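Local coordinates for pumilio homolog 23 (PDB 5WZK), which binds RNA in a sequence-specific manner through its pumilio repeats, recognising an 18S rRNA sequence, and probably regulates translation and mRNA stability, at residues M304-W308 and S339-C344. Numbering follows the deposited sequence.
Sequences MGIMW and SHENKC
One turn of helix 301-311, residues 304-308, packs against the start of helix 341-352, where Ser339 is extended, His340 takes a positive phi (64°/22°) at the N-cap position, and the chain turns helical from Glu341. The backbones come nearest at Met304 and Ser339, with CA atoms 7.1 Å apart. Met304 (chi1 t, chi2 p) sets its CG 3.6 Å from both Ser339 OG and His340 ND1, two atoms themselves joined by a very short hydrogen bond of 2.4 Å; its CE reaches on to 4.4 Å from Cys344 SG. Next to it the imidazole lies against the helix backbone, with one face over Met304 O and His340 NE2 3.9 Å from Gly305 CA. One turn after Met304, Trp308 (chi1 t) makes the broadest contact. The His340 ring (chi1 m) meets the indole obliquely, Trp308 CG to His340 CD2 3.5 Å, while the aliphatic part of Lys343 covers the same indole face as His340 CD2, Lys343 CB lying 3.4 Å from Trp308 CZ2. Cys344 SG lies at the indole edge, 4.2 Å from Trp308 NE1, a sulfur-aromatic contact. No hydrogen bond crosses the interface. The contact joins the last helix of Pumilio 6 to helix 341-352, consistent with packing between neighbouring layers of the superhelix, about 14 Å from the RNA at the nearest atoms: Met304 also rests on Val333 and Leu337 of the intervening helix 324-337, whereas Ile306 and Met307 pack back onto Phe270 of helix 263-274.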
loop_
_atom_site.group_PDB
_atom_site.type_symbol
_atom_site.label_atom_id
_atom_site.label_comp_id
_atom_site.label_asym_id
_atom_site.label_seq_id
_atom_site.Cartn_x
_atom_site.Cartn_y
_atom_site.Cartn_z
ATOM N N MET A 304 0.212 1.688 24.670
ATOM C CA MET A 304 1.429 0.933 24.390
ATOM C C MET A 304 1.649 -0.133 25.445
ATOM O O MET A 304 2.074 -1.250 25.130
ATOM C CB MET A 304 2.645 1.848 24.318
ATOM C CG MET A 304 3.923 1.084 24.015
ATOM S SD MET A 304 3.960 0.486 22.325
ATOM C CE MET A 304 5.045 -0.928 22.430
ATOM N N GLY A 305 1.338 0.190 26.697
ATOM C CA GLY A 305 1.487 -0.753 27.779
ATOM C C GLY A 305 0.604 -1.949 27.565
ATOM O O GLY A 305 1.102 -3.077 27.472
ATOM N N ILE A 306 -0.707 -1.691 27.446
ATOM C CA ILE A 306 -1.691 -2.761 27.283
ATOM C C ILE A 306 -1.291 -3.687 26.149
ATOM O O ILE A 306 -1.361 -4.919 26.262
ATOM C CB ILE A 306 -3.089 -2.173 27.033
ATOM C CG1 ILE A 306 -3.606 -1.466 28.278
ATOM C CG2 ILE A 306 -4.047 -3.271 26.583
ATOM C CD1 ILE A 306 -5.038 -1.058 28.163
ATOM N N MET A 307 -0.888 -3.107 25.023
ATOM C CA MET A 307 -0.486 -3.953 23.915
ATOM C C MET A 307 0.709 -4.802 24.308
ATOM O O MET A 307 0.758 -6.003 24.007
ATOM C CB MET A 307 -0.181 -3.103 22.690
ATOM C CG MET A 307 -1.421 -2.621 21.960
ATOM S SD MET A 307 -0.983 -1.630 20.518
ATOM C CE MET A 307 -0.221 -0.240 21.347
ATOM N N TRP A 308 1.661 -4.214 25.031
ATOM C CA TRP A 308 2.880 -4.951 25.317
ATOM C C TRP A 308 2.595 -6.140 26.223
ATOM O O TRP A 308 3.133 -7.236 26.010
ATOM C CB TRP A 308 3.935 -4.030 25.932
ATOM C CG TRP A 308 5.274 -4.654 25.825
ATOM C CD1 TRP A 308 6.094 -4.666 24.725
ATOM C CD2 TRP A 308 5.934 -5.423 26.834
ATOM N NE1 TRP A 308 7.236 -5.390 25.000
ATOM C CE2 TRP A 308 7.166 -5.855 26.292
ATOM C CE3 TRP A 308 5.611 -5.779 28.148
ATOM C CZ2 TRP A 308 8.070 -6.643 27.021
ATOM C CZ3 TRP A 308 6.511 -6.557 28.872
ATOM C CH2 TRP A 308 7.728 -6.975 28.306
ATOM N N SER A 339 8.410 4.285 23.656
ATOM C CA SER A 339 8.034 3.511 24.827
ATOM C C SER A 339 8.330 2.042 24.567
ATOM O O SER A 339 8.067 1.539 23.470
ATOM C CB SER A 339 6.554 3.696 25.154
ATOM O OG SER A 339 6.146 2.820 26.189
ATOM N N HIS A 340 8.867 1.362 25.583
ATOM C CA HIS A 340 9.117 -0.082 25.555
ATOM C C HIS A 340 10.138 -0.476 24.501
ATOM O O HIS A 340 10.154 -1.635 24.055
ATOM C CB HIS A 340 7.834 -0.890 25.323
ATOM C CG HIS A 340 6.811 -0.737 26.400
ATOM N ND1 HIS A 340 6.201 0.466 26.685
ATOM C CD2 HIS A 340 6.275 -1.642 27.252
ATOM C CE1 HIS A 340 5.337 0.297 27.669
ATOM N NE2 HIS A 340 5.362 -0.973 28.031
ATOM N N GLU A 341 10.986 0.473 24.088
ATOM C CA GLU A 341 12.016 0.173 23.100
ATOM C C GLU A 341 12.851 -1.017 23.546
ATOM O O GLU A 341 12.930 -2.040 22.858
ATOM C CB GLU A 341 12.897 1.399 22.865
ATOM C CG GLU A 341 12.166 2.626 22.331
ATOM C CD GLU A 341 11.938 3.678 23.401
ATOM O OE1 GLU A 341 11.581 3.287 24.546
ATOM O OE2 GLU A 341 12.143 4.885 23.102
ATOM N N ASN A 342 13.444 -0.917 24.731
ATOM C CA ASN A 342 14.292 -2.001 25.199
ATOM C C ASN A 342 13.495 -3.279 25.399
ATOM O O ASN A 342 13.916 -4.365 24.972
ATOM C CB ASN A 342 14.987 -1.591 26.485
ATOM C CG ASN A 342 16.440 -1.833 26.413
ATOM O OD1 ASN A 342 17.190 -0.974 25.961
ATOM N ND2 ASN A 342 16.859 -3.034 26.791
ATOM N N LYS A 343 12.339 -3.178 26.053
ATOM C CA LYS A 343 11.533 -4.379 26.224
ATOM C C LYS A 343 11.251 -5.033 24.873
ATOM O O LYS A 343 11.359 -6.258 24.736
ATOM C CB LYS A 343 10.250 -4.040 26.985
ATOM C CG LYS A 343 10.422 -4.012 28.504
ATOM C CD LYS A 343 9.420 -3.083 29.182
ATOM C CE LYS A 343 9.591 -3.059 30.704
ATOM N NZ LYS A 343 9.210 -4.370 31.319
ATOM N N CYS A 344 10.975 -4.221 23.847
ATOM C CA CYS A 344 10.662 -4.742 22.519
ATOM C C CYS A 344 11.837 -5.497 21.929
ATOM O O CYS A 344 11.712 -6.661 21.526
ATOM C CB CYS A 344 10.263 -3.604 21.587
ATOM S SG CYS A 344 8.519 -3.421 21.486
#